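Leukocyte-associated immunoglobulin-like receptor 1 (Mus musculus, PDB 4ESK) acts as an inhibitory collagen receptor that restrains natural killer cells, B cells and T cells, here represented by its extracellular immunoglobulin-like domain. Local coordinates at residues I20-S31 against T61-E72. Numbering follows the deposited sequence. Where two conformers were deposited one is given.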
ATOM      1  N   ILE A  20      14.356   2.063  -2.574  1.00 19.19           N
ATOM      2  CA  ILE A  20      13.775   1.951  -3.895  1.00 19.63           C
ATOM      3  C   ILE A  20      14.641   2.827  -4.800  1.00 20.56           C
ATOM      4  O   ILE A  20      14.884   3.965  -4.455  1.00 19.57           O
ATOM      5  CB  ILE A  20      12.326   2.518  -3.890  1.00 19.36           C
ATOM      6  CG1 ILE A  20      11.454   1.809  -2.833  1.00 20.43           C
ATOM      7  CG2 ILE A  20      11.692   2.426  -5.270  1.00 19.54           C
ATOM      8  CD1 ILE A  20      11.193   0.344  -3.124  1.00 19.16           C
ATOM      9  N   SER A  21      15.103   2.305  -5.930  1.00 22.71           N
ATOM     10  CA  SER A  21      15.892   3.109  -6.871  1.00 24.65           C
ATOM     11  C   SER A  21      14.996   4.051  -7.684  1.00 23.93           C
ATOM     12  O   SER A  21      13.953   3.650  -8.164  1.00 22.71           O
ATOM     13  CB  SER A  21      16.653   2.197  -7.839  1.00 26.77           C
ATOM     14  OG  SER A  21      17.389   1.213  -7.135  1.00 30.27           O
ATOM     15  N   GLN A  22      15.434   5.290  -7.882  1.00 25.63           N
ATOM     16  CA  GLN A  22      14.748   6.209  -8.791  1.00 24.46           C
ATOM     17  C   GLN A  22      14.523   5.518 -10.134  1.00 22.91           C
ATOM     18  O   GLN A  22      15.393   4.796 -10.628  1.00 20.98           O
ATOM     19  CB  GLN A  22      15.585   7.490  -8.969  1.00 28.66           C
ATOM     20  CG  GLN A  22      14.838   8.669  -9.564  1.00 30.92           C
ATOM     21  CD  GLN A  22      15.745   9.850  -9.895  1.00 36.43           C
ATOM     22  OE1 GLN A  22      16.973   9.787  -9.732  1.00 38.27           O
ATOM     23  NE2 GLN A  22      15.140  10.936 -10.378  1.00 38.72           N
ATOM     24  N   GLY A  23      13.341   5.726 -10.723  1.00 21.16           N
ATOM     25  CA  GLY A  23      12.976   5.111 -11.984  1.00 20.91           C
ATOM     26  C   GLY A  23      12.376   3.720 -11.848  1.00 20.83           C
ATOM     27  O   GLY A  23      11.997   3.122 -12.846  1.00 23.41           O
ATOM     28  N   THR A  24      12.310   3.208 -10.621  1.00 19.85           N
ATOM     29  CA  THR A  24      11.724   1.890 -10.321  1.00 21.00           C
ATOM     30  C   THR A  24      10.213   1.942 -10.482  1.00 18.76           C
ATOM     31  O   THR A  24       9.608   2.978 -10.259  1.00 17.43           O
ATOM     32  CB  THR A  24      12.000   1.485  -8.844  1.00 20.97           C
ATOM     33  OG1 THR A  24      13.394   1.367  -8.632  1.00 23.58           O
ATOM     34  CG2 THR A  24      11.327   0.126  -8.421  1.00 21.90           C
ATOM     35  N   PHE A  25       9.614   0.810 -10.832  1.00 19.59           N
ATOM     36  CA  PHE A  25       8.156   0.661 -10.745  1.00 20.05           C
ATOM     37  C   PHE A  25       7.795  -0.101  -9.461  1.00 19.31           C
ATOM     38  O   PHE A  25       8.244  -1.241  -9.253  1.00 20.46           O
ATOM     39  CB  PHE A  25       7.603  -0.032 -11.987  1.00 22.70           C
ATOM     40  CG  PHE A  25       7.605   0.840 -13.215  1.00 25.13           C
ATOM     41  CD1 PHE A  25       8.790   1.148 -13.858  1.00 26.80           C
ATOM     42  CD2 PHE A  25       6.417   1.358 -13.725  1.00 26.64           C
ATOM     43  CE1 PHE A  25       8.803   1.972 -14.979  1.00 28.66           C
ATOM     44  CE2 PHE A  25       6.426   2.175 -14.853  1.00 26.65           C
ATOM     45  CZ  PHE A  25       7.624   2.483 -15.475  1.00 27.79           C
ATOM     46  N   VAL A  26       7.029   0.555  -8.594  1.00 16.29           N
ATOM     47  CA  VAL A  26       6.591  -0.024  -7.313  1.00 15.34           C
ATOM     48  C   VAL A  26       5.163  -0.551  -7.472  1.00 14.84           C
ATOM     49  O   VAL A  26       4.374  -0.007  -8.251  1.00 14.14           O
ATOM     50  CB  VAL A  26       6.652   1.022  -6.185  1.00 15.09           C
ATOM     51  CG1 VAL A  26       5.896   0.575  -4.948  1.00 16.40           C
ATOM     52  CG2 VAL A  26       8.098   1.336  -5.802  1.00 15.40           C
ATOM     53  N   THR A  27       4.865  -1.652  -6.779  1.00 14.15           N
ATOM     54  CA  THR A  27       3.516  -2.189  -6.703  1.00 14.18           C
ATOM     55  C   THR A  27       3.153  -2.257  -5.239  1.00 13.55           C
ATOM     56  O   THR A  27       3.883  -2.852  -4.445  1.00 13.32           O
ATOM     57  CB  THR A  27       3.450  -3.606  -7.278  1.00 15.75           C
ATOM     58  OG1 THR A  27       3.931  -3.604  -8.631  1.00 18.13           O
ATOM     59  CG2 THR A  27       2.017  -4.146  -7.246  1.00 15.79           C
ATOM     60  N   VAL A  28       2.043  -1.634  -4.876  1.00 12.44           N
ATOM     61  CA  VAL A  28       1.551  -1.656  -3.501  1.00 12.46           C
ATOM     62  C   VAL A  28       0.336  -2.570  -3.529  1.00 12.53           C
ATOM     63  O   VAL A  28      -0.583  -2.348  -4.338  1.00 13.18           O
ATOM     64  CB  VAL A  28       1.120  -0.268  -2.968  1.00 12.59           C
ATOM     65  CG1 VAL A  28       0.706  -0.362  -1.498  1.00 12.46           C
ATOM     66  CG2 VAL A  28       2.241   0.785  -3.080  1.00 12.80           C
ATOM     67  N   VAL A  29       0.323  -3.588  -2.668  1.00 11.38           N
ATOM     68  CA  VAL A  29      -0.773  -4.544  -2.631  1.00 11.36           C
ATOM     69  C   VAL A  29      -1.441  -4.314  -1.281  1.00 11.93           C
ATOM     70  O   VAL A  29      -0.874  -4.642  -0.247  1.00 11.41           O
ATOM     71  CB  VAL A  29      -0.312  -6.009  -2.781  1.00 11.40           C
ATOM     72  CG1 VAL A  29      -1.479  -6.983  -2.661  1.00 11.54           C
ATOM     73  CG2 VAL A  29       0.413  -6.242  -4.117  1.00 11.15           C
ATOM     74  N   CYS A  30      -2.620  -3.713  -1.302  1.00 11.74           N
ATOM     75  CA  CYS A  30      -3.461  -3.605  -0.111  1.00 12.06           C
ATOM     76  C   CYS A  30      -4.267  -4.877  -0.049  1.00 12.13           C
ATOM     77  O   CYS A  30      -4.684  -5.417  -1.086  1.00 11.43           O
ATOM     78  CB  CYS A  30      -4.393  -2.397  -0.226  1.00 12.83           C
ATOM     79  SG  CYS A  30      -3.562  -0.806  -0.301  1.00 14.22           S
ATOM     80  N   SER A  31      -4.512  -5.389   1.146  1.00 12.03           N
ATOM     81  CA  SER A  31      -5.264  -6.633   1.292  0.50 12.39           C
ATOM     82  C   SER A  31      -6.158  -6.534   2.530  1.00 12.42           C
ATOM     83  O   SER A  31      -5.810  -5.853   3.489  1.00 11.88           O
ATOM     84  CB  SER A  31      -4.291  -7.816   1.396  0.50 12.60           C
ATOM     85  OG  SER A  31      -4.958  -9.063   1.530  0.50 12.91           O
ATOM     86  N   THR A  61      -9.497 -10.147  -2.650  1.00 17.80           N
ATOM     87  CA  THR A  61      -9.307  -9.454  -1.386  1.00 17.33           C
ATOM     88  C   THR A  61      -8.047  -8.585  -1.410  1.00 15.71           C
ATOM     89  O   THR A  61      -7.669  -8.021  -0.385  1.00 14.92           O
ATOM     90  CB  THR A  61      -9.276 -10.439  -0.204  1.00 18.54           C
ATOM     91  OG1 THR A  61      -8.308 -11.473  -0.434  1.00 17.80           O
ATOM     92  CG2 THR A  61     -10.663 -11.084   0.002  1.00 20.98           C
ATOM     93  N   GLU A  62      -7.385  -8.513  -2.563  1.00 14.10           N
ATOM     94  CA  GLU A  62      -6.244  -7.634  -2.748  1.00 13.79           C
ATOM     95  C   GLU A  62      -6.605  -6.524  -3.730  1.00 13.07           C
ATOM     96  O   GLU A  62      -7.323  -6.750  -4.699  1.00 12.81           O
ATOM     97  CB  GLU A  62      -5.027  -8.410  -3.296  1.00 14.41           C
ATOM     98  CG  GLU A  62      -4.436  -9.414  -2.321  1.00 15.12           C
ATOM     99  CD  GLU A  62      -5.386 -10.543  -1.921  1.00 16.09           C
ATOM    100  OE1 GLU A  62      -5.831 -11.319  -2.790  1.00 17.19           O
ATOM    101  OE2 GLU A  62      -5.709 -10.650  -0.727  1.00 16.15           O
ATOM    102  N   ASP A  63      -6.058  -5.348  -3.486  1.00 12.21           N
ATOM    103  CA  ASP A  63      -6.278  -4.152  -4.309  1.00 12.93           C
ATOM    104  C   ASP A  63      -4.910  -3.523  -4.549  1.00 13.54           C
ATOM    105  O   ASP A  63      -4.223  -3.151  -3.596  1.00 13.50           O
ATOM    106  CB  ASP A  63      -7.164  -3.193  -3.539  1.00 12.86           C
ATOM    107  CG  ASP A  63      -8.528  -3.765  -3.264  1.00 13.52           C
ATOM    108  OD1 ASP A  63      -8.719  -4.331  -2.166  1.00 14.18           O
ATOM    109  OD2 ASP A  63      -9.403  -3.695  -4.154  1.00 13.49           O
ATOM    110  N   GLU A  64      -4.507  -3.429  -5.811  1.00 14.22           N
ATOM    111  CA  GLU A  64      -3.152  -3.029  -6.141  1.00 16.08           C
ATOM    112  C   GLU A  64      -3.089  -1.623  -6.688  1.00 15.31           C
ATOM    113  O   GLU A  64      -3.985  -1.197  -7.421  1.00 16.16           O
ATOM    114  CB  GLU A  64      -2.579  -3.937  -7.203  1.00 19.34           C
ATOM    115  CG  GLU A  64      -2.376  -5.358  -6.765  1.00 22.82           C
ATOM    116  CD  GLU A  64      -1.513  -6.129  -7.735  1.00 27.17           C
ATOM    117  OE1 GLU A  64      -0.863  -5.503  -8.603  1.00 29.88           O
ATOM    118  OE2 GLU A  64      -1.507  -7.366  -7.633  1.00 32.45           O
ATOM    119  N   PHE A  65      -2.009  -0.932  -6.357  1.00 14.98           N
ATOM    120  CA  PHE A  65      -1.722   0.398  -6.880  1.00 15.39           C
ATOM    121  C   PHE A  65      -0.324   0.342  -7.491  1.00 16.37           C
ATOM    122  O   PHE A  65       0.634   0.070  -6.782  1.00 16.40           O
ATOM    123  CB  PHE A  65      -1.738   1.419  -5.751  1.00 14.74           C
ATOM    124  CG  PHE A  65      -3.080   1.601  -5.091  1.00 14.60           C
ATOM    125  CD1 PHE A  65      -3.923   2.597  -5.508  1.00 14.19           C
ATOM    126  CD2 PHE A  65      -3.473   0.805  -4.026  1.00 14.75           C
ATOM    127  CE1 PHE A  65      -5.160   2.784  -4.909  1.00 14.66           C
ATOM    128  CE2 PHE A  65      -4.712   0.978  -3.421  1.00 15.14           C
ATOM    129  CZ  PHE A  65      -5.550   1.983  -3.853  1.00 15.07           C
ATOM    130  N   GLU A  66      -0.206   0.554  -8.800  1.00 17.42           N
ATOM    131  CA  GLU A  66       1.103   0.599  -9.433  0.50 18.27           C
ATOM    132  C   GLU A  66       1.583   2.038  -9.452  1.00 18.30           C
ATOM    133  O   GLU A  66       0.857   2.932  -9.896  1.00 16.89           O
ATOM    134  CB  GLU A  66       1.089   0.044 -10.852  0.50 19.73           C
ATOM    135  CG  GLU A  66       2.501  -0.238 -11.359  0.50 21.08           C
ATOM    136  CD  GLU A  66       2.565  -0.533 -12.838  0.50 22.34           C
ATOM    137  OE1 GLU A  66       1.506  -0.539 -13.496  0.50 24.78           O
ATOM    138  OE2 GLU A  66       3.679  -0.771 -13.346  0.50 24.87           O
ATOM    139  N   ILE A  67       2.798   2.240  -8.950  1.00 16.99           N
ATOM    140  CA  ILE A  67       3.430   3.534  -8.837  1.00 17.49           C
ATOM    141  C   ILE A  67       4.793   3.485  -9.528  1.00 17.73           C
ATOM    142  O   ILE A  67       5.746   2.950  -8.994  1.00 17.24           O
ATOM    143  CB  ILE A  67       3.648   3.955  -7.375  1.00 18.67           C
ATOM    144  CG1 ILE A  67       2.354   3.845  -6.567  1.00 19.30           C
ATOM    145  CG2 ILE A  67       4.179   5.374  -7.295  1.00 18.74           C
ATOM    146  CD1 ILE A  67       2.590   4.105  -5.093  1.00 19.15           C
ATOM    147  N   GLY A  68       4.881   4.042 -10.734  1.00 17.42           N
ATOM    148  CA  GLY A  68       6.144   3.990 -11.466  1.00 17.87           C
ATOM    149  C   GLY A  68       6.070   4.761 -12.768  1.00 18.11           C
ATOM    150  O   GLY A  68       4.996   4.858 -13.359  1.00 18.10           O
ATOM    151  N   PRO A  69       7.214   5.293 -13.229  1.00 17.89           N
ATOM    152  CA  PRO A  69       8.534   5.283 -12.579  1.00 17.46           C
ATOM    153  C   PRO A  69       8.621   6.227 -11.400  1.00 17.36           C
ATOM    154  O   PRO A  69       8.133   7.364 -11.457  1.00 18.26           O
ATOM    155  CB  PRO A  69       9.473   5.742 -13.700  1.00 18.05           C
ATOM    156  CG  PRO A  69       8.612   6.601 -14.549  1.00 17.41           C
ATOM    157  CD  PRO A  69       7.275   5.917 -14.554  1.00 17.78           C
ATOM    158  N   VAL A  70       9.254   5.779 -10.325  1.00 16.87           N
ATOM    159  CA  VAL A  70       9.333   6.596  -9.113  1.00 17.31           C
ATOM    160  C   VAL A  70      10.425   7.673  -9.177  1.00 18.33           C
ATOM    161  O   VAL A  70      11.476   7.505  -9.808  1.00 19.15           O
ATOM    162  CB  VAL A  70       9.511   5.764  -7.821  1.00 17.95           C
ATOM    163  CG1 VAL A  70       8.313   4.827  -7.632  1.00 17.34           C
ATOM    164  CG2 VAL A  70      10.823   4.993  -7.839  1.00 18.53           C
ATOM    165  N   ASN A  71      10.147   8.774  -8.506  1.00 19.45           N
ATOM    166  CA  ASN A  71      11.173   9.757  -8.197  1.00 21.37           C
ATOM    167  C   ASN A  71      11.097  10.194  -6.738  1.00 22.82           C
ATOM    168  O   ASN A  71      10.424   9.547  -5.928  1.00 22.50           O
ATOM    169  CB  ASN A  71      11.094  10.929  -9.185  1.00 21.93           C
ATOM    170  CG  ASN A  71       9.808  11.707  -9.057  1.00 23.51           C
ATOM    171  OD1 ASN A  71       9.086  11.585  -8.063  1.00 24.66           O
ATOM    172  ND2 ASN A  71       9.506  12.521 -10.070  1.00 25.67           N
ATOM    173  N   GLU A  72      11.787  11.286  -6.391  1.00 23.13           N
ATOM    174  CA  GLU A  72      11.902  11.734  -5.009  0.50 24.12           C
ATOM    175  C   GLU A  72      10.551  12.047  -4.350  1.00 23.60           C
ATOM    176  O   GLU A  72      10.438  11.995  -3.152  1.00 24.18           O
ATOM    177  CB  GLU A  72      12.854  12.945  -4.908  0.50 25.86           C
ATOM    178  CG  GLU A  72      12.366  14.243  -5.556  0.50 26.98           C
ATOM    179  CD  GLU A  72      12.535  14.293  -7.070  0.50 27.92           C
ATOM    180  OE1 GLU A  72      13.204  13.402  -7.651  0.50 27.19           O
ATOM    181  OE2 GLU A  72      11.992  15.243  -7.685  0.50 29.38           O
TER
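F25 lays one face of its ring over the G68-P69 peptide link, which is cis. P69 N lies 3.5 Å above the ring plane, offset toward the rim, and P69 CD reaches F25 CZ at 3.6 Å. G68 C lies under the same face, 3.3 Å from F25 CE2, and the bare glycine lets the ring come this close. From V26 to S31 the strand pairs antiparallel with 62-67. V26-I67, V28-F65 and C30-D63 are the hydrogen-bonded pairs. Their side chains share the face turned to the larger sheet; C30, D63, F65 and I67 are buried there, while V26 and V28 are partly exposed. V28 CG2 touches I67 CD1 at 3.9 Å, the two side chains meeting at a slant. C30 SG lies at the edge of the F65 ring, 3.8 Å from F65 CE2.

The other face carries T27, V29, S31, E62, E64 and E66. In the S31 conformer given, OG stands anti to the backbone nitrogen and donates to E62 OE2 at 2.9 Å, on the anti lone pair. T61 OG1 donates to the same oxygen from the syn side, 32° out of the carboxylate plane. The E62 chain bends at chi2 (63°), and its CG packs on V29 CG1. With an alanine here, S31 OG and T61 OG1 would probably lose their shared acceptor, and V29 CG1 would lose the CG it packs on.

Beyond the strand, V70 N bonds to T24 O and G23 N to V70 O, tying the type II turn S21-T24 to 61-72. V70 CG2 meets I20 CG2 at 3.7 Å, crossing it at about a right angle.

Within this chain the two strands make the smaller sheet of the immunoglobulin-like sandwich. C30 is joined by the disulfide to C80 of strand 76-84 in the facing sheet. V28, F65 and I67 pack on L44 of strand 41-46, and V70 reaches V99 of strand 88-100.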